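Local coordinates for protein 432aa long hypothetical deoxyribodipyrimidine photolyase (Sulfolobus tokodaii, PDB 2E0I) that probably repairs UV-damaged DNA by light-driven splitting of cyclobutane pyrimidine dimers, using one FAD as catalytic cofactor and a second FAD as a probable light-harvesting antenna, at residues V32-R38 and V74-E80. Residues are numbered along the deposited sequence; the frame is centred on the assembly and turned at random.
With FAD (flavin-adenine dinucleotide), chain F.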
ATOM      1  N   VAL A  32      11.625  12.730 -15.276  1.00 19.64           N
ATOM      2  CA  VAL A  32      10.895  13.714 -14.498  1.00 18.78           C
ATOM      3  C   VAL A  32      10.058  13.154 -13.362  1.00 18.88           C
ATOM      4  O   VAL A  32       9.550  12.043 -13.445  1.00 20.06           O
ATOM      5  CB  VAL A  32       9.937  14.509 -15.434  1.00 19.04           C
ATOM      6  CG1 VAL A  32       8.865  15.228 -14.637  1.00 18.31           C
ATOM      7  CG2 VAL A  32      10.727  15.500 -16.264  1.00 19.44           C
ATOM      8  N   PHE A  33       9.948  13.926 -12.286  1.00 18.54           N
ATOM      9  CA  PHE A  33       9.074  13.574 -11.169  1.00 18.09           C
ATOM     10  C   PHE A  33       8.355  14.864 -10.786  1.00 19.32           C
ATOM     11  O   PHE A  33       8.989  15.901 -10.586  1.00 20.41           O
ATOM     12  CB  PHE A  33       9.805  13.044  -9.946  1.00 15.16           C
ATOM     13  CG  PHE A  33       8.883  12.780  -8.794  1.00 14.32           C
ATOM     14  CD1 PHE A  33       8.685  13.747  -7.802  1.00 14.25           C
ATOM     15  CD2 PHE A  33       8.145  11.596  -8.733  1.00 13.56           C
ATOM     16  CE1 PHE A  33       7.758  13.544  -6.754  1.00 12.63           C
ATOM     17  CE2 PHE A  33       7.213  11.377  -7.694  1.00 13.99           C
ATOM     18  CZ  PHE A  33       7.020  12.355  -6.702  1.00 13.59           C
ATOM     19  N   ILE A  34       7.031  14.800 -10.703  1.00 18.03           N
ATOM     20  CA  ILE A  34       6.241  15.965 -10.376  1.00 17.47           C
ATOM     21  C   ILE A  34       5.656  15.877  -8.981  1.00 18.15           C
ATOM     22  O   ILE A  34       4.876  14.967  -8.683  1.00 17.37           O
ATOM     23  CB  ILE A  34       5.084  16.127 -11.380  1.00 18.49           C
ATOM     24  CG1 ILE A  34       5.647  16.308 -12.792  1.00 17.28           C
ATOM     25  CG2 ILE A  34       4.201  17.302 -10.975  1.00 18.10           C
ATOM     26  CD1 ILE A  34       4.597  16.328 -13.863  1.00 13.57           C
ATOM     27  N   ALA A  35       6.044  16.823  -8.126  1.00 18.83           N
ATOM     28  CA  ALA A  35       5.537  16.886  -6.755  1.00 19.17           C
ATOM     29  C   ALA A  35       4.164  17.555  -6.858  1.00 19.52           C
ATOM     30  O   ALA A  35       4.070  18.753  -7.129  1.00 17.66           O
ATOM     31  CB  ALA A  35       6.470  17.711  -5.887  1.00 16.87           C
ATOM     32  N   ASP A  36       3.109  16.766  -6.653  1.00 20.51           N
ATOM     33  CA  ASP A  36       1.738  17.245  -6.773  1.00 20.90           C
ATOM     34  C   ASP A  36       1.123  17.647  -5.435  1.00 20.70           C
ATOM     35  O   ASP A  36       0.970  16.822  -4.527  1.00 21.45           O
ATOM     36  CB  ASP A  36       0.889  16.166  -7.458  1.00 22.67           C
ATOM     37  CG  ASP A  36      -0.496  16.663  -7.863  1.00 27.42           C
ATOM     38  OD1 ASP A  36      -0.998  16.228  -8.933  1.00 28.32           O
ATOM     39  OD2 ASP A  36      -1.093  17.479  -7.117  1.00 29.27           O
ATOM     40  N   PRO A  37       0.757  18.932  -5.300  1.00 20.07           N
ATOM     41  CA  PRO A  37       0.156  19.452  -4.071  1.00 19.72           C
ATOM     42  C   PRO A  37      -1.124  18.727  -3.630  1.00 18.40           C
ATOM     43  O   PRO A  37      -1.483  18.777  -2.461  1.00 16.63           O
ATOM     44  CB  PRO A  37      -0.073  20.935  -4.406  1.00 17.79           C
ATOM     45  CG  PRO A  37      -0.296  20.913  -5.866  1.00 17.12           C
ATOM     46  CD  PRO A  37       0.789  19.983  -6.333  1.00 19.23           C
ATOM     47  N   ARG A  38      -1.807  18.070  -4.567  1.00 18.50           N
ATOM     48  CA  ARG A  38      -3.041  17.341  -4.250  1.00 19.49           C
ATOM     49  C   ARG A  38      -2.713  16.078  -3.482  1.00 19.78           C
ATOM     50  O   ARG A  38      -3.578  15.509  -2.823  1.00 20.45           O
ATOM     51  CB  ARG A  38      -3.803  16.960  -5.527  1.00 18.83           C
ATOM     52  CG  ARG A  38      -4.301  18.163  -6.298  1.00 20.74           C
ATOM     53  CD  ARG A  38      -4.871  17.792  -7.640  1.00 21.65           C
ATOM     54  NE  ARG A  38      -3.845  17.266  -8.522  1.00 22.38           N
ATOM     55  CZ  ARG A  38      -4.058  16.921  -9.783  1.00 22.73           C
ATOM     56  NH1 ARG A  38      -5.262  17.056 -10.311  1.00 23.32           N
ATOM     57  NH2 ARG A  38      -3.069  16.425 -10.511  1.00 25.07           N
ATOM     58  N   VAL A  74      12.953  17.651 -11.228  1.00 23.02           N
ATOM     59  CA  VAL A  74      11.759  17.838 -10.411  1.00 21.85           C
ATOM     60  C   VAL A  74      10.971  19.115 -10.682  1.00 21.93           C
ATOM     61  O   VAL A  74      11.539  20.185 -10.889  1.00 22.64           O
ATOM     62  CB  VAL A  74      12.116  17.791  -8.912  1.00 20.74           C
ATOM     63  CG1 VAL A  74      10.861  17.936  -8.071  1.00 19.84           C
ATOM     64  CG2 VAL A  74      12.832  16.484  -8.596  1.00 19.88           C
ATOM     65  N   PHE A  75       9.648  18.980 -10.670  1.00 21.83           N
ATOM     66  CA  PHE A  75       8.726  20.088 -10.896  1.00 21.78           C
ATOM     67  C   PHE A  75       7.681  20.070  -9.799  1.00 21.91           C
ATOM     68  O   PHE A  75       7.519  19.061  -9.118  1.00 23.92           O
ATOM     69  CB  PHE A  75       8.045  19.927 -12.248  1.00 22.64           C
ATOM     70  CG  PHE A  75       8.981  20.056 -13.411  1.00 22.55           C
ATOM     71  CD1 PHE A  75       9.263  21.309 -13.950  1.00 22.67           C
ATOM     72  CD2 PHE A  75       9.611  18.932 -13.950  1.00 22.73           C
ATOM     73  CE1 PHE A  75      10.162  21.448 -15.009  1.00 22.41           C
ATOM     74  CE2 PHE A  75      10.514  19.051 -15.012  1.00 22.64           C
ATOM     75  CZ  PHE A  75      10.792  20.317 -15.545  1.00 23.25           C
ATOM     76  N   PHE A  76       6.966  21.172  -9.628  1.00 21.67           N
ATOM     77  CA  PHE A  76       5.948  21.231  -8.589  1.00 21.79           C
ATOM     78  C   PHE A  76       4.632  21.738  -9.145  1.00 22.24           C
ATOM     79  O   PHE A  76       4.615  22.643  -9.984  1.00 21.60           O
ATOM     80  CB  PHE A  76       6.415  22.136  -7.442  1.00 21.07           C
ATOM     81  CG  PHE A  76       5.436  22.232  -6.313  1.00 21.08           C
ATOM     82  CD1 PHE A  76       5.315  21.196  -5.389  1.00 21.16           C
ATOM     83  CD2 PHE A  76       4.595  23.340  -6.199  1.00 20.91           C
ATOM     84  CE1 PHE A  76       4.366  21.258  -4.365  1.00 21.80           C
ATOM     85  CE2 PHE A  76       3.645  23.414  -5.185  1.00 20.88           C
ATOM     86  CZ  PHE A  76       3.529  22.368  -4.264  1.00 22.61           C
ATOM     87  N   GLY A  77       3.533  21.148  -8.672  1.00 23.80           N
ATOM     88  CA  GLY A  77       2.205  21.541  -9.114  1.00 25.65           C
ATOM     89  C   GLY A  77       1.347  20.357  -9.520  1.00 28.13           C
ATOM     90  O   GLY A  77       1.758  19.207  -9.391  1.00 28.68           O
ATOM     91  N   GLU A  78       0.139  20.625 -10.000  1.00 30.97           N
ATOM     92  CA  GLU A  78      -0.735  19.551 -10.446  1.00 32.31           C
ATOM     93  C   GLU A  78      -0.208  19.042 -11.783  1.00 31.57           C
ATOM     94  O   GLU A  78       0.026  19.821 -12.701  1.00 30.83           O
ATOM     95  CB  GLU A  78      -2.172  20.062 -10.587  1.00 35.91           C
ATOM     96  CG  GLU A  78      -2.769  20.581  -9.273  1.00 40.55           C
ATOM     97  CD  GLU A  78      -4.227  20.996  -9.401  1.00 43.98           C
ATOM     98  OE1 GLU A  78      -4.738  21.645  -8.460  1.00 45.15           O
ATOM     99  OE2 GLU A  78      -4.864  20.673 -10.433  1.00 47.67           O
ATOM    100  N   ALA A  79      -0.014  17.732 -11.883  1.00 31.66           N
ATOM    101  CA  ALA A  79       0.507  17.110 -13.094  1.00 31.78           C
ATOM    102  C   ALA A  79       0.060  17.753 -14.409  1.00 32.63           C
ATOM    103  O   ALA A  79       0.897  18.201 -15.194  1.00 32.32           O
ATOM    104  CB  ALA A  79       0.152  15.641 -13.100  1.00 32.13           C
ATOM    105  N   GLU A  80      -1.249  17.787 -14.657  1.00 33.02           N
ATOM    106  CA  GLU A  80      -1.761  18.373 -15.893  1.00 34.89           C
ATOM    107  C   GLU A  80      -1.288  19.815 -16.114  1.00 34.01           C
ATOM    108  O   GLU A  80      -0.873  20.171 -17.221  1.00 34.93           O
ATOM    109  CB  GLU A  80      -3.305  18.306 -15.939  1.00 37.31           C
ATOM    110  CG  GLU A  80      -4.023  18.734 -14.661  1.00 40.16           C
ATOM    111  CD  GLU A  80      -4.186  17.585 -13.687  1.00 42.50           C
ATOM    112  OE1 GLU A  80      -3.177  16.898 -13.406  1.00 41.88           O
ATOM    113  OE2 GLU A  80      -5.323  17.368 -13.204  1.00 43.69           O
TER
HETATM  114  PA  FAD F1200      -2.573   8.993  -3.740  1.00 21.98           P
HETATM  115  O1A FAD F1200      -3.030   7.874  -2.886  1.00 22.65           O
HETATM  116  O2A FAD F1200      -1.579  10.012  -3.339  1.00 24.57           O
HETATM  117  O5B FAD F1200      -3.893   9.900  -3.568  1.00 22.17           O
HETATM  118  C5B FAD F1200      -4.123  11.020  -4.431  1.00 20.17           C
HETATM  119  C4B FAD F1200      -5.491  11.659  -4.179  1.00 19.33           C
HETATM  120  O4B FAD F1200      -6.430  10.607  -3.881  1.00 18.56           O
HETATM  121  C3B FAD F1200      -5.473  12.563  -2.945  1.00 19.95           C
HETATM  122  O3B FAD F1200      -6.536  13.516  -3.034  1.00 20.30           O
HETATM  123  C2B FAD F1200      -5.757  11.550  -1.837  1.00 21.13           C
HETATM  124  O2B FAD F1200      -6.300  12.228  -0.702  1.00 23.62           O
HETATM  125  C1B FAD F1200      -6.866  10.746  -2.516  1.00 19.77           C
HETATM  126  N9A FAD F1200      -7.066   9.425  -1.871  1.00 19.25           N
HETATM  127  C8A FAD F1200      -6.116   8.524  -1.623  1.00 19.90           C
HETATM  128  N7A FAD F1200      -6.651   7.435  -1.078  1.00 18.28           N
HETATM  129  C5A FAD F1200      -7.960   7.639  -0.977  1.00 17.91           C
HETATM  130  C6A FAD F1200      -9.028   6.874  -0.524  1.00 19.77           C
HETATM  131  N6A FAD F1200      -8.821   5.665  -0.014  1.00 21.00           N
HETATM  132  N1A FAD F1200     -10.268   7.383  -0.582  1.00 21.60           N
HETATM  133  C2A FAD F1200     -10.484   8.599  -1.055  1.00 20.32           C
HETATM  134  N3A FAD F1200      -9.490   9.353  -1.492  1.00 18.71           N
HETATM  135  C4A FAD F1200      -8.225   8.908  -1.473  1.00 18.14           C
HETATM  136  N1  FAD F1200       3.278  10.526  -7.096  1.00 17.40           N
HETATM  137  C2  FAD F1200       3.654  11.653  -7.837  1.00 17.83           C
HETATM  138  O2  FAD F1200       3.819  11.565  -9.052  1.00 20.05           O
HETATM  139  N3  FAD F1200       3.792  12.889  -7.194  1.00 18.54           N
HETATM  140  C4  FAD F1200       3.544  12.998  -5.818  1.00 21.23           C
HETATM  141  O4  FAD F1200       3.674  14.086  -5.257  1.00 21.89           O
HETATM  142  C4X FAD F1200       3.153  11.880  -5.089  1.00 20.40           C
HETATM  143  N5  FAD F1200       2.838  11.997  -3.728  1.00 17.28           N
HETATM  144  C5X FAD F1200       2.422  10.877  -2.999  1.00 18.33           C
HETATM  145  C6  FAD F1200       2.026  11.023  -1.672  1.00 18.96           C
HETATM  146  C7  FAD F1200       1.521   9.935  -0.964  1.00 18.08           C
HETATM  147  C7M FAD F1200       1.088  10.124   0.492  1.00 17.77           C
HETATM  148  C8  FAD F1200       1.419   8.696  -1.589  1.00 17.93           C
HETATM  149  C8M FAD F1200       0.867   7.481  -0.841  1.00 19.79           C
HETATM  150  C9  FAD F1200       1.822   8.549  -2.914  1.00 17.74           C
HETATM  151  C9A FAD F1200       2.326   9.636  -3.625  1.00 18.29           C
HETATM  152  N10 FAD F1200       2.684   9.512  -4.977  1.00 17.77           N
HETATM  153  C10 FAD F1200       3.026  10.647  -5.724  1.00 18.97           C
HETATM  154  C1' FAD F1200       2.623   8.196  -5.657  1.00 19.57           C
HETATM  155  C2' FAD F1200       1.217   7.838  -6.137  1.00 21.97           C
HETATM  156  O2' FAD F1200       0.847   6.558  -5.615  1.00 19.04           O
HETATM  157  C3' FAD F1200       1.158   7.828  -7.668  1.00 21.46           C
HETATM  158  O3' FAD F1200       1.415   9.146  -8.164  1.00 20.81           O
HETATM  159  C4' FAD F1200      -0.213   7.357  -8.158  1.00 20.74           C
HETATM  160  O4' FAD F1200      -0.159   7.153  -9.572  1.00 16.59           O
HETATM  161  C5' FAD F1200      -1.295   8.389  -7.829  1.00 20.68           C
HETATM  162  O5' FAD F1200      -2.552   7.763  -7.558  1.00 21.30           O
HETATM  163  P   FAD F1200      -2.951   7.389  -6.043  1.00 20.23           P
HETATM  164  O1P FAD F1200      -4.377   6.992  -6.057  1.00 23.29           O
HETATM  165  O2P FAD F1200      -1.960   6.443  -5.484  1.00 18.51           O
HETATM  166  O3P FAD F1200      -2.830   8.823  -5.322  1.00 22.16           O
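Two neighbouring parallel strands, 32-35 and 74-76, run side by side and end together. Phe-75 N donates to Phe-33 O (3.1 Å), Ala-35 N to Phe-75 O (2.9 Å), and Gly-77 N to Ala-35 O (2.9 Å), the ladder of a parallel pair. On one face, bulky apolar Ile-34 and Phe-75 fill buried space against Val-82 of helix 79-86; the m, t rotamer of Ile-34 extends its CD1 to 4.2 Å from Ala-79 CA. On the other, small Ala-35 accommodates the t rotamer of Phe-76 (Ala-35 CB to Phe-76 CD1, 3.7 Å), and Pro-37 packs over that ring. At Gly-77 (phi 131°, psi -177°) a CB would jam against the preceding carbonyl, so glycine suits.

Asp-36 is short enough to N-cap the helix beginning at Pro-37, its OD2 taking Arg-38 N (2.7 Å), while Asp-36 OD1 forms a salt bridge with Arg-38 NH2 (2.6 Å). Bending at chi3 (m), Arg-38 also reaches Glu-80 in a bidentate salt bridge, Arg-38 NH1 to Glu-80 OE2 and Arg-38 NH2 to Glu-80 OE1, both 2.9 Å. Glu-78, linked to Arg-38 by a long, charge-only contact, completes this network but pairs mainly with Lys-81; Glu-80 also meets Lys-109.

Backbone groups read the flavin edge: Ile-34 O accepts from FAD N3 (2.8 Å), beside the Phe-33 ring, and Asp-36 N donates to FAD O4 (3.1 Å). Binding a cofactor at the C-terminal ends of parallel strands is characteristic of the Rossmann-like alpha/beta domain of photolyases, here holding the probable antenna FAD.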